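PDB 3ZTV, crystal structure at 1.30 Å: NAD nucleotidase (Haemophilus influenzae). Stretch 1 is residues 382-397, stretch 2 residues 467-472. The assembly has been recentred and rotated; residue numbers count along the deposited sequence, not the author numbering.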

# COMPACT_ATOMS: atom_id res chain seq x y z
N PRO A 382 -3.19 51.26 15.63
CA PRO A 382 -4.35 50.75 14.87
C PRO A 382 -4.21 49.32 14.36
O PRO A 382 -5.23 48.66 14.16
CB PRO A 382 -4.45 51.73 13.70
CG PRO A 382 -3.85 52.99 14.21
CD PRO A 382 -2.71 52.54 15.10
N GLU A 383 -2.98 48.85 14.15
CA GLU A 383 -2.76 47.48 13.66
C GLU A 383 -2.50 46.48 14.78
O GLU A 383 -2.55 45.27 14.57
CB GLU A 383 -1.59 47.46 12.67
CG GLU A 383 -1.83 48.24 11.39
CD GLU A 383 -2.74 47.52 10.42
OE1 GLU A 383 -2.89 46.28 10.53
OE2 GLU A 383 -3.31 48.19 9.53
N GLY A 384 -2.24 46.98 15.98
CA GLY A 384 -1.92 46.11 17.10
C GLY A 384 -0.58 45.44 16.91
O GLY A 384 0.38 46.07 16.47
N SER A 385 -0.52 44.15 17.22
CA SER A 385 0.75 43.45 17.27
C SER A 385 1.18 42.89 15.91
O SER A 385 1.03 41.69 15.64
CB SER A 385 0.69 42.32 18.30
OG SER A 385 1.99 41.84 18.58
N ILE A 386 1.72 43.75 15.06
CA ILE A 386 2.23 43.32 13.76
C ILE A 386 3.34 42.28 13.94
O ILE A 386 3.48 41.37 13.13
CB ILE A 386 2.74 44.52 12.91
CG1 ILE A 386 1.60 45.51 12.65
CG2 ILE A 386 3.31 44.03 11.59
CD1 ILE A 386 2.03 46.77 11.90
N ALA A 387 4.11 42.42 15.01
CA ALA A 387 5.16 41.45 15.31
C ALA A 387 4.59 40.04 15.48
O ALA A 387 5.23 39.06 15.09
CB ALA A 387 5.96 41.87 16.54
N THR A 388 3.38 39.93 16.03
CA THR A 388 2.73 38.62 16.17
C THR A 388 2.35 38.05 14.80
O THR A 388 2.52 36.85 14.56
CB THR A 388 1.51 38.68 17.09
OG1 THR A 388 1.92 39.15 18.38
CG2 THR A 388 0.89 37.30 17.24
N ARG A 389 1.85 38.89 13.90
CA ARG A 389 1.60 38.46 12.53
C ARG A 389 2.90 37.93 11.90
O ARG A 389 2.89 36.89 11.23
CB ARG A 389 0.99 39.59 11.69
CG ARG A 389 0.63 39.21 10.25
CD ARG A 389 1.73 39.59 9.28
NE ARG A 389 1.47 39.13 7.91
CZ ARG A 389 1.04 39.91 6.92
NH1 ARG A 389 0.81 41.20 7.12
NH2 ARG A 389 0.85 39.38 5.72
N PHE A 390 4.00 38.63 12.12
CA PHE A 390 5.30 38.18 11.65
C PHE A 390 5.63 36.77 12.16
O PHE A 390 6.02 35.88 11.39
CB PHE A 390 6.38 39.17 12.11
CG PHE A 390 7.72 38.94 11.49
CD1 PHE A 390 7.87 38.13 10.38
CD2 PHE A 390 8.84 39.57 12.00
CE1 PHE A 390 9.10 37.93 9.81
CE2 PHE A 390 10.09 39.38 11.43
CZ PHE A 390 10.21 38.55 10.33
N ILE A 391 5.48 36.56 13.46
CA ILE A 391 5.75 35.25 14.03
C ILE A 391 4.83 34.19 13.41
O ILE A 391 5.28 33.09 13.08
CB ILE A 391 5.66 35.24 15.57
CG1 ILE A 391 6.70 36.19 16.17
CG2 ILE A 391 5.85 33.83 16.11
CD1 ILE A 391 8.09 35.92 15.69
N ALA A 392 3.56 34.53 13.23
CA ALA A 392 2.64 33.61 12.56
C ALA A 392 3.12 33.26 11.15
O ALA A 392 3.01 32.11 10.72
CB ALA A 392 1.22 34.16 12.53
N GLU A 393 3.67 34.24 10.44
CA GLU A 393 4.23 33.99 9.11
C GLU A 393 5.42 33.02 9.14
O GLU A 393 5.59 32.21 8.23
CB GLU A 393 4.61 35.29 8.39
CG GLU A 393 3.44 36.25 8.15
CD GLU A 393 2.57 35.87 6.96
OE1 GLU A 393 2.89 34.91 6.23
OE2 GLU A 393 1.54 36.56 6.76
N THR A 394 6.26 33.11 10.18
CA THR A 394 7.39 32.19 10.28
C THR A 394 6.90 30.76 10.49
O THR A 394 7.50 29.81 9.99
CB THR A 394 8.39 32.60 11.40
OG1 THR A 394 7.83 32.33 12.69
CG2 THR A 394 8.77 34.08 11.30
N MET A 395 5.79 30.61 11.20
CA MET A 395 5.18 29.30 11.41
C MET A 395 4.54 28.77 10.12
O MET A 395 4.64 27.59 9.79
CB MET A 395 4.13 29.41 12.51
CG MET A 395 4.72 29.84 13.86
SD MET A 395 3.54 30.62 14.98
CE MET A 395 2.58 29.19 15.45
N TYR A 396 3.86 29.66 9.41
CA TYR A 396 3.18 29.31 8.17
C TYR A 396 4.17 28.79 7.13
O TYR A 396 3.87 27.88 6.36
CB TYR A 396 2.43 30.54 7.65
CG TYR A 396 1.68 30.37 6.35
CD1 TYR A 396 0.37 29.89 6.33
CD2 TYR A 396 2.26 30.73 5.15
CE1 TYR A 396 -0.32 29.76 5.14
CE2 TYR A 396 1.58 30.61 3.96
CZ TYR A 396 0.28 30.13 3.96
OH TYR A 396 -0.39 30.01 2.76
N ASN A 397 5.37 29.35 7.15
CA ASN A 397 6.43 28.98 6.22
C ASN A 397 7.01 27.58 6.42
O ASN A 397 7.65 27.04 5.52
CB ASN A 397 7.55 30.02 6.28
CG ASN A 397 8.74 29.67 5.41
OD1 ASN A 397 8.67 29.76 4.18
ND2 ASN A 397 9.84 29.27 6.04
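Stretch 2 (467-472) PYGAGI

Stretch 2 crosses the helix of stretch 1 as an extended strand. Residues 467-470 are in β conformation, and the strand runs broadly with the helix 386-396: their N-to-C directions differ by 43° (signed crossing angle -43°), and the axes approach to 6.5 Å. The CA of Tyr-468 lies 5.5 Å from the CA of Arg-389, and the CA of Ala-470 lies 5.1 Å from the CA of Glu-393, so two residues of strand keep pace with about one turn of helix. Together the two stretches bury 455 Å² of surface.

Pro-467 opens the strand with phi/psi of -93/140. Its CA-to-CB bond points away from the helix and it makes no contact there. A proline suits this extended start, since its ring holds phi within a narrow range.

Tyr-468 (-133/148) has its CA-to-CB bond toward stretch 1 and has the largest area covered by the other stretch, 124 Å². With chi1 at -64° (m) and chi2 at 79°, the ring reaches back to the segment before the helix. Its OH accepts a hydrogen bond from the N of Ser-385, 2.9 Å away and nearly straight at 175°, so the long side chain satisfies a backbone amide at the N-cap position. The O of Ser-385 lies over one face of the ring, while the O of Glu-383 approaches its edge, 3.8 Å from CE2 of Tyr-468. Gly-384 passes with its CA 3.6 Å from the OH of Tyr-468; a CB there would clash with that hydroxyl, and the positive phi of Gly-384 also favours glycine. Nearer the strand backbone, CG2 of Thr-388 packs 3.7 Å from CB of Tyr-468.

Gly-469 remains extended at -132/167. A CB here would point away from the helix and clash with CG2 of Ile-472 within the same stretch, so the absence of a side chain relieves crowding on the far side. Its backbone lies against the helix: its O is 3.8 Å from CG of Arg-389, and its C is 3.8 Å from CB of Ala-392.

Ala-470 (-123/135) points its methyl toward the helix at the second close approach. Its CB lies 3.9 Å from CB of Ala-392 and 3.8 Å from CB of Tyr-396, and it also comes within 3.5 Å of both the O of Ala-392 and CD of Glu-393. Its single methyl thus packs against apolar CB atoms while also lying beside polar groups, a carbonyl and a carboxylate.

At Gly-471 the strand geometry is broken, with phi/psi of 76/-1, a conformation that favours glycine. A CB would point toward the helix and clash with CE1 of Tyr-396, which lies 4.0 Å from CA of Gly-471. One water links the stretches here, accepting from N of Gly-471 at 2.9 Å and donating to OE2 of Glu-393 at 2.7 Å.

Ile-472 returns to extended angles (-141/140), and the end of its side chain leads away from the helix, leaving it out of contact.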

# COMPACT_ATOMS: atom_id res chain seq x y z
N PRO A 467 -5.43 36.90 19.27
CA PRO A 467 -4.89 36.10 18.16
C PRO A 467 -4.59 36.89 16.89
O PRO A 467 -5.35 37.78 16.50
CB PRO A 467 -6.02 35.11 17.89
CG PRO A 467 -7.26 35.92 18.15
CD PRO A 467 -6.90 36.84 19.31
N TYR A 468 -3.47 36.55 16.26
CA TYR A 468 -3.12 37.08 14.94
C TYR A 468 -2.70 35.89 14.09
O TYR A 468 -2.13 34.92 14.61
CB TYR A 468 -1.96 38.07 15.02
CG TYR A 468 -2.26 39.34 15.80
CD1 TYR A 468 -2.24 39.35 17.20
CD2 TYR A 468 -2.54 40.53 15.15
CE1 TYR A 468 -2.51 40.51 17.91
CE2 TYR A 468 -2.81 41.70 15.86
CZ TYR A 468 -2.79 41.68 17.24
OH TYR A 468 -3.05 42.83 17.96
N GLY A 469 -2.95 35.96 12.79
CA GLY A 469 -2.70 34.83 11.91
C GLY A 469 -1.94 35.13 10.63
O GLY A 469 -1.76 36.29 10.23
N ALA A 470 -1.49 34.05 10.00
CA ALA A 470 -0.89 34.09 8.68
C ALA A 470 -1.70 33.15 7.79
O ALA A 470 -2.03 32.04 8.21
CB ALA A 470 0.56 33.65 8.73
N GLY A 471 -2.02 33.58 6.57
CA GLY A 471 -2.90 32.80 5.71
C GLY A 471 -4.36 32.89 6.12
O GLY A 471 -5.23 32.28 5.49
N ILE A 472 -4.61 33.64 7.19
CA ILE A 472 -5.96 33.94 7.67
C ILE A 472 -5.98 35.38 8.13
O ILE A 472 -5.01 35.87 8.71
CB ILE A 472 -6.40 33.00 8.83
CG1 ILE A 472 -7.86 33.25 9.21
CG2 ILE A 472 -5.47 33.15 10.03
CD1 ILE A 472 -8.49 32.18 10.09
O HOH W 1 -0.89 36.06 5.67